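Local coordinates for phage tail sheath protein (PDB 3HXL), which probably assembles into the contractile sheath that surrounds the tail tube of a phage or phage-like particle, at residues T52-A55 against G56-V59; A97-G101 against N102-T106; A154-D157 against W158-F161; I260-A263 against A264-T267. One frame throughout, in Å; residues are numbered along the deposited sequence.

The four contacts are local: two turns at strand ends, a beta hairpin and a helix N-cap. Contacts 2 and 3 lie together in the beta-sandwich domain, with centres about 12 Å apart. Their strands 103-107 and 159-162 are neighbours in one antiparallel sheet, and a probable backbone bond of 2.8 Å joins Ile160 N to Thr106 O. Val105 also packs on Val159 and Phe161. Contacts 1 and 4 belong to other regions but both reach the same mixed sheet, with centres about 22 Å apart. Contact 1 comes within about 8 Å of contact 3 by nearest atoms. Contacts 2 and 4 are the most distant pair, with centres about 40 Å apart.

Contact 1: residues T52-A55 against G56-V59; sequences TIEA and GDDV
Asp57 OD2 is gripped by the backbone of Glu54 and by a water. Glu54 N donates to it at 2.7 Å, with an N-H...O angle of 155°. The N-H reaches the carboxylate from above its plane, 58° out of it. Water 1 donates to the same OD2 and makes a second, weak bond to Thr52 O. The other carboxylate oxygen is held too: water 2 donates to Asp57 OD1 at 2.7 Å and to Ala55 O at 2.9 Å. Both ends of the carboxylate are therefore tied, which should restrict its rotation. Its place follows from chi1 of -79°, which sets CG beside Asp57's own N and turns the group back over the strand end. The return bond is backbone to backbone, from Asp57 N to Glu54 O at 2.9 Å. Each of Glu54 and Asp57 thus donates its backbone N-H to the other residue.

The side chains of these two acids run side by side. Glu54 CB lies 3.2 Å from Asp57 OD2, but the Glu54 chain bends away at chi2. Its OE1 bonds to Thr84 OG1 on the adjoining strand. Next to the polar pair, Ile53 CG2 meets Val59 CG1 at 3.8 Å, and the two side chains cross at about a right angle. Leu79, Ile67 and Leu72 continue this apolar layer.

Gly56, at the third position of the turn, has the positive phi that a type II turn calls for and that suits glycine. The arrangement is a type II beta turn from Glu54 to Asp57. It ends strand 51-54 of the mixed sheet and leads toward helix 60-63.

Contact 2: residues A97-G101 against N102-T106; sequences AVTVG and NLTVT
Thr99 and Thr104 face each other across a beta hairpin and join through their hydroxyls. OG1 of Thr99 lies 2.8 Å from OG1 of Thr104, and either one could be the donor. Both residues carry OG1 anti to the carbonyl carbon (chi1 -65° and -74°), which brings the two oxygens together over the gap between the strands. They form a non-hydrogen-bonded pair, so no backbone N-H...O bond links them to each other. Ala97 and Thr106 form the next such pair on that face, with Ala97 CB 3.8 Å from Thr106 OG1.

The hydrogen-bonded pairs hold the strands in place. Val105 N donates to Val98 O at 2.9 Å in an almost straight bond (176°), and Val98 N returns a bond to Val105 O. Val100 N donates to Leu103 O at 2.8 Å. Leu103 N closes the turn on Val100 O at 3.1 Å, coming from above the carbonyl plane and at a less favourable angle. This is a type II' turn, with Gly101 at its first corner, where a positive phi suits glycine. Asn102 takes the second corner and sends ND2 to Ala166 O.

Val98, Val100, Leu103 and Val105 share the other face. The side chains of Val98 and Val105 lie side by side and point the same way. That face packs into the beta-sandwich on Leu119 and Ile121 of strand 117-123 and on Ala173 of strand 170-174. Within the hairpin, the closest apolar approach of this valine pair is Val98 CG1 to Val105 CB, at 4.2 Å.

Contact 3: residues A154-D157 against W158-F161; sequences AAND and WVIF
An Asx turn made by Asn156 and Trp158 leads into strand 159-162, a strand of the antiparallel three-stranded sheet in the beta-sandwich domain. Asn156 OD1 accepts two backbone N-H groups at once. Trp158 N lies 2.6 Å from OD1 and in the plane of the amide carbonyl. Val159 N lies 2.7 Å from the same oxygen but is tilted 30° from that plane. A chi1 of 54° puts CG between Asn156's own N and carbonyl carbon, which brings OD1 to the two N-H groups that follow. The backbone closes the loop from the other direction: Asn156 N donates to Val159 O at 3.2 Å.

The nitrogen end of the amide is also held. ND2 bonds to Asp143 OD2 on strand 140-147 and weakly to Thr135 OG1, so the amide is fixed at both ends. ND2 also packs against Val159 CG2 at 3.6 Å. The amide stands almost perpendicular to the Phe161 ring, with planes 88° apart.

Ala154 O sits at the edge of the Phe161 ring, 3.3 Å from CE2 and near the ring plane. Ala154 O is the acceptor of a hydrogen bond from Gln145 NE2. The Phe161 side chain also packs on Leu153 and on Val133 of strand 131-137, toward the second sheet of the sandwich. Asp157 O lies over one face of the Trp158 ring, and that ring also meets the ring of Trp44.

On the outer side, Ile160 reaches back to the loop. Its CD1 presses on Ala155 CB at 3.4 Å, tighter than a usual van der Waals contact.

Contact 4: residues I260-A263 against A264-T267; sequences ILTA and AQAT
The side-chain amide of Gln265 carries Leu261 on one face and meets Thr262 at its oxygen edge. Leu261 CD2 stands over the amide plane, 3.8 Å from Gln265 CD and at nearly the same distance from OE1 and NE2. The two side chains cross at about a right angle. Thr262 N approaches OE1 in the carbonyl plane and on a lone pair, with a bond of 2.9 Å and an N-H...O angle of 161°. Gln265 reaches that N-H because its chain runs extended beyond CG (chi2 177°).

The reciprocal bond completes a capping box. Gln265 N donates to Thr262 OG1 at 3.1 Å. Thr262 is the N-cap, and chi1 of 59° swings its OG1 round to the start of the helix. The two residues thus satisfy one another's backbone N-H with their side chains. The hydroxyl also packs against Gln265 CG, at 3.3 Å. Ala266 N follows with a regular helical bond of 2.9 Å to Thr262 O. One turn on, Thr267 OG1 donates to Ala264 O at 2.7 Å.

The box marks the change from strand 260-261 to helix 263-276. Leu261 pairs by backbone with Val253 of strand 246-255, and its side chain rests on Arg73 and Glu77 of helix 73-78. Gln265 touches Leu74 of that helix. The first helical turn lies on the sheet, with Ala263 and Ala264 against Glu236 of strand 232-236 and Ala266 against Val249 of strand 246-255.

Contact 1: residues T52-A55 against G56-V59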
# COMPACT_ATOMS: atom_id res chain seq x y z
N THR A 52 1.49 -0.44 -9.98
CA THR A 52 1.08 0.81 -9.37
C THR A 52 -0.33 1.16 -9.82
O THR A 52 -0.62 1.20 -11.01
CB THR A 52 2.04 1.95 -9.75
OG1 THR A 52 3.35 1.64 -9.25
CG2 THR A 52 1.58 3.26 -9.14
N ILE A 53 -1.21 1.37 -8.85
CA ILE A 53 -2.60 1.71 -9.14
C ILE A 53 -2.98 2.97 -8.38
O ILE A 53 -2.86 3.02 -7.16
CB ILE A 53 -3.55 0.57 -8.73
CG1 ILE A 53 -3.14 -0.71 -9.46
CG2 ILE A 53 -4.99 0.96 -9.05
CD1 ILE A 53 -3.95 -1.92 -9.08
N GLU A 54 -3.43 3.98 -9.11
CA GLU A 54 -3.85 5.23 -8.48
C GLU A 54 -5.34 5.08 -8.20
O GLU A 54 -6.06 4.43 -8.96
CB GLU A 54 -3.61 6.42 -9.41
CG GLU A 54 -2.18 6.57 -9.95
CD GLU A 54 -1.12 6.64 -8.86
OE1 GLU A 54 -1.32 7.38 -7.87
OE2 GLU A 54 -0.08 5.96 -9.01
N ALA A 55 -5.81 5.68 -7.12
CA ALA A 55 -7.23 5.60 -6.79
C ALA A 55 -8.02 6.09 -8.01
O ALA A 55 -7.65 7.08 -8.64
CB ALA A 55 -7.55 6.47 -5.57
N GLY A 56 -9.10 5.39 -8.34
CA GLY A 56 -9.91 5.78 -9.48
C GLY A 56 -9.49 5.13 -10.79
O GLY A 56 -10.25 5.13 -11.75
N ASP A 57 -8.28 4.57 -10.83
CA ASP A 57 -7.80 3.91 -12.05
C ASP A 57 -8.65 2.72 -12.44
O ASP A 57 -9.22 2.04 -11.59
CB ASP A 57 -6.36 3.42 -11.88
CG ASP A 57 -5.32 4.52 -12.03
OD1 ASP A 57 -5.68 5.65 -12.42
OD2 ASP A 57 -4.13 4.23 -11.75
N ASP A 58 -8.72 2.47 -13.75
CA ASP A 58 -9.45 1.32 -14.26
C ASP A 58 -8.45 0.19 -14.09
O ASP A 58 -7.33 0.26 -14.60
CB ASP A 58 -9.80 1.52 -15.73
CG ASP A 58 -10.51 0.33 -16.34
OD1 ASP A 58 -10.99 -0.54 -15.59
OD2 ASP A 58 -10.60 0.27 -17.59
N VAL A 59 -8.83 -0.85 -13.35
CA VAL A 59 -7.93 -1.98 -13.11
C VAL A 59 -8.21 -3.19 -13.99
O VAL A 59 -7.53 -4.20 -13.89
CB VAL A 59 -8.02 -2.44 -11.64
CG1 VAL A 59 -7.56 -1.32 -10.72
CG2 VAL A 59 -9.43 -2.85 -11.31
O HOH W 1 -3.45 1.26 -12.97
O HOH W 2 -7.08 7.74 -11.44

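Contact 2: residues A97-G101 against N102-T106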
# COMPACT_ATOMS: atom_id res chain seq x y z
N ALA A 97 -5.20 -22.83 -21.41
CA ALA A 97 -4.99 -22.89 -22.84
C ALA A 97 -5.92 -23.89 -23.51
O ALA A 97 -6.60 -24.67 -22.84
CB ALA A 97 -3.53 -23.25 -23.13
N VAL A 98 -5.95 -23.85 -24.84
CA VAL A 98 -6.78 -24.75 -25.62
C VAL A 98 -6.22 -24.80 -27.03
O VAL A 98 -5.66 -23.82 -27.52
CB VAL A 98 -8.26 -24.27 -25.65
CG1 VAL A 98 -8.38 -22.96 -26.42
CG2 VAL A 98 -9.15 -25.35 -26.28
N THR A 99 -6.33 -25.96 -27.68
CA THR A 99 -5.84 -26.13 -29.04
C THR A 99 -6.97 -26.56 -29.97
O THR A 99 -7.71 -27.50 -29.67
CB THR A 99 -4.70 -27.19 -29.12
OG1 THR A 99 -3.56 -26.73 -28.39
CG2 THR A 99 -4.30 -27.43 -30.57
N VAL A 100 -7.09 -25.87 -31.09
CA VAL A 100 -8.10 -26.18 -32.09
C VAL A 100 -7.36 -26.32 -33.41
O VAL A 100 -6.96 -25.33 -34.03
CB VAL A 100 -9.15 -25.05 -32.20
CG1 VAL A 100 -10.19 -25.39 -33.26
CG2 VAL A 100 -9.83 -24.84 -30.86
N GLY A 101 -7.15 -27.57 -33.83
CA GLY A 101 -6.43 -27.81 -35.06
C GLY A 101 -4.96 -27.43 -34.92
O GLY A 101 -4.25 -27.98 -34.08
N ASN A 102 -4.52 -26.48 -35.73
CA ASN A 102 -3.14 -26.03 -35.71
C ASN A 102 -2.95 -24.88 -34.72
O ASN A 102 -1.83 -24.60 -34.30
CB ASN A 102 -2.71 -25.57 -37.10
CG ASN A 102 -2.79 -26.68 -38.14
OD1 ASN A 102 -2.23 -27.76 -37.95
ND2 ASN A 102 -3.50 -26.41 -39.24
N LEU A 103 -4.05 -24.23 -34.36
CA LEU A 103 -4.01 -23.09 -33.45
C LEU A 103 -4.06 -23.41 -31.97
O LEU A 103 -4.86 -24.23 -31.52
CB LEU A 103 -5.17 -22.14 -33.77
CG LEU A 103 -5.28 -20.89 -32.89
CD1 LEU A 103 -4.12 -19.96 -33.18
CD2 LEU A 103 -6.61 -20.19 -33.16
N THR A 104 -3.18 -22.76 -31.22
CA THR A 104 -3.16 -22.91 -29.77
C THR A 104 -3.34 -21.51 -29.22
O THR A 104 -2.71 -20.56 -29.68
CB THR A 104 -1.83 -23.52 -29.28
OG1 THR A 104 -1.79 -24.92 -29.60
CG2 THR A 104 -1.70 -23.36 -27.77
N VAL A 105 -4.25 -21.39 -28.25
CA VAL A 105 -4.54 -20.12 -27.61
C VAL A 105 -4.19 -20.29 -26.13
O VAL A 105 -4.74 -21.16 -25.46
CB VAL A 105 -6.04 -19.75 -27.71
CG1 VAL A 105 -6.27 -18.35 -27.16
CG2 VAL A 105 -6.49 -19.85 -29.16
N THR A 106 -3.29 -19.45 -25.65
CA THR A 106 -2.83 -19.51 -24.27
C THR A 106 -3.05 -18.18 -23.55
O THR A 106 -2.77 -17.12 -24.10
CB THR A 106 -1.33 -19.87 -24.24
OG1 THR A 106 -1.10 -21.02 -25.07
CG2 THR A 106 -0.88 -20.17 -22.82

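Contact 3: residues A154-D157 against W158-F161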
# COMPACT_ATOMS: atom_id res chain seq x y z
N ALA A 154 -2.97 -11.56 -34.13
CA ALA A 154 -2.12 -10.74 -33.27
C ALA A 154 -2.58 -10.94 -31.83
O ALA A 154 -3.77 -11.03 -31.56
CB ALA A 154 -2.24 -9.28 -33.66
N ALA A 155 -1.63 -11.03 -30.90
CA ALA A 155 -1.99 -11.22 -29.50
C ALA A 155 -2.87 -10.07 -29.02
O ALA A 155 -2.81 -8.97 -29.57
CB ALA A 155 -0.73 -11.30 -28.65
N ASN A 156 -3.70 -10.34 -28.02
CA ASN A 156 -4.57 -9.30 -27.46
C ASN A 156 -4.29 -9.19 -25.97
O ASN A 156 -3.33 -9.77 -25.47
CB ASN A 156 -6.05 -9.60 -27.73
CG ASN A 156 -6.47 -10.98 -27.25
OD1 ASN A 156 -6.28 -11.34 -26.09
ND2 ASN A 156 -7.07 -11.75 -28.15
N ASP A 157 -5.12 -8.44 -25.24
CA ASP A 157 -4.88 -8.28 -23.81
C ASP A 157 -5.22 -9.52 -22.99
O ASP A 157 -4.99 -9.55 -21.78
CB ASP A 157 -5.66 -7.08 -23.26
CG ASP A 157 -5.36 -5.79 -24.00
OD1 ASP A 157 -4.18 -5.56 -24.37
OD2 ASP A 157 -6.29 -4.98 -24.19
N TRP A 158 -5.76 -10.54 -23.64
CA TRP A 158 -6.14 -11.75 -22.91
C TRP A 158 -5.40 -13.03 -23.26
O TRP A 158 -5.14 -13.85 -22.38
CB TRP A 158 -7.63 -12.01 -23.08
CG TRP A 158 -8.47 -10.97 -22.45
CD1 TRP A 158 -8.97 -9.84 -23.03
CD2 TRP A 158 -8.92 -10.96 -21.09
NE1 TRP A 158 -9.71 -9.12 -22.12
CE2 TRP A 158 -9.70 -9.79 -20.92
CE3 TRP A 158 -8.75 -11.82 -20.01
CZ2 TRP A 158 -10.30 -9.46 -19.70
CZ3 TRP A 158 -9.34 -11.50 -18.80
CH2 TRP A 158 -10.11 -10.33 -18.65
N VAL A 159 -5.06 -13.21 -24.54
CA VAL A 159 -4.37 -14.42 -24.95
C VAL A 159 -3.27 -14.21 -25.99
O VAL A 159 -3.18 -13.15 -26.63
CB VAL A 159 -5.35 -15.46 -25.53
CG1 VAL A 159 -6.41 -15.81 -24.51
CG2 VAL A 159 -5.98 -14.92 -26.81
N ILE A 160 -2.46 -15.24 -26.15
CA ILE A 160 -1.36 -15.26 -27.11
C ILE A 160 -1.68 -16.40 -28.07
O ILE A 160 -2.02 -17.51 -27.64
CB ILE A 160 -0.00 -15.57 -26.42
CG1 ILE A 160 0.33 -14.48 -25.40
CG2 ILE A 160 1.09 -15.68 -27.47
CD1 ILE A 160 0.54 -13.10 -26.00
N PHE A 161 -1.59 -16.13 -29.36
CA PHE A 161 -1.88 -17.15 -30.37
C PHE A 161 -0.59 -17.82 -30.82
O PHE A 161 0.43 -17.15 -31.02
CB PHE A 161 -2.57 -16.51 -31.58
CG PHE A 161 -3.89 -15.88 -31.26
CD1 PHE A 161 -5.01 -16.67 -31.02
CD2 PHE A 161 -4.01 -14.50 -31.17
CE1 PHE A 161 -6.23 -16.08 -30.71
CE2 PHE A 161 -5.23 -13.90 -30.85
CZ PHE A 161 -6.34 -14.69 -30.63

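Contact 4: residues I260-A263 against A264-T267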
# COMPACT_ATOMS: atom_id res chain seq x y z
N ILE A 260 -19.06 -9.74 4.83
CA ILE A 260 -18.40 -9.82 6.12
C ILE A 260 -16.90 -9.92 5.85
O ILE A 260 -16.44 -10.87 5.22
CB ILE A 260 -18.84 -11.06 6.93
CG1 ILE A 260 -20.31 -10.94 7.34
CG2 ILE A 260 -17.96 -11.22 8.17
CD1 ILE A 260 -21.29 -11.38 6.28
N LEU A 261 -16.13 -8.94 6.32
CA LEU A 261 -14.69 -8.98 6.12
C LEU A 261 -14.01 -9.41 7.41
O LEU A 261 -14.34 -8.93 8.49
CB LEU A 261 -14.17 -7.60 5.71
CG LEU A 261 -14.71 -7.01 4.40
CD1 LEU A 261 -14.11 -5.61 4.22
CD2 LEU A 261 -14.34 -7.91 3.22
N THR A 262 -13.05 -10.33 7.29
CA THR A 262 -12.31 -10.82 8.44
C THR A 262 -11.29 -9.76 8.87
O THR A 262 -11.11 -8.76 8.18
CB THR A 262 -11.50 -12.07 8.11
OG1 THR A 262 -10.59 -11.76 7.05
CG2 THR A 262 -12.41 -13.20 7.69
N ALA A 263 -10.63 -10.00 9.99
CA ALA A 263 -9.61 -9.06 10.46
C ALA A 263 -8.49 -9.02 9.43
O ALA A 263 -7.94 -7.95 9.14
CB ALA A 263 -9.07 -9.51 11.82
N ALA A 264 -8.14 -10.18 8.89
CA ALA A 264 -7.08 -10.25 7.89
C ALA A 264 -7.43 -9.38 6.68
O ALA A 264 -6.58 -8.66 6.15
CB ALA A 264 -6.88 -11.70 7.43
N GLN A 265 -8.68 -9.45 6.23
CA GLN A 265 -9.11 -8.65 5.09
C GLN A 265 -9.17 -7.17 5.45
O GLN A 265 -8.95 -6.30 4.60
CB GLN A 265 -10.49 -9.10 4.61
CG GLN A 265 -10.55 -10.49 4.01
CD GLN A 265 -11.96 -10.86 3.63
OE1 GLN A 265 -12.84 -10.92 4.48
NE2 GLN A 265 -12.19 -11.09 2.33
N ALA A 266 -9.50 -6.90 6.71
CA ALA A 266 -9.61 -5.53 7.20
C ALA A 266 -8.28 -4.79 7.22
O ALA A 266 -8.25 -3.56 7.25
CB ALA A 266 -10.23 -5.54 8.60
N THR A 267 -7.16 -5.52 7.19
CA THR A 267 -5.85 -4.87 7.19
C THR A 267 -5.70 -3.98 5.95
O THR A 267 -4.97 -2.99 5.99
CB THR A 267 -4.68 -5.90 7.19
OG1 THR A 267 -4.71 -6.67 5.98
CG2 THR A 267 -4.77 -6.83 8.40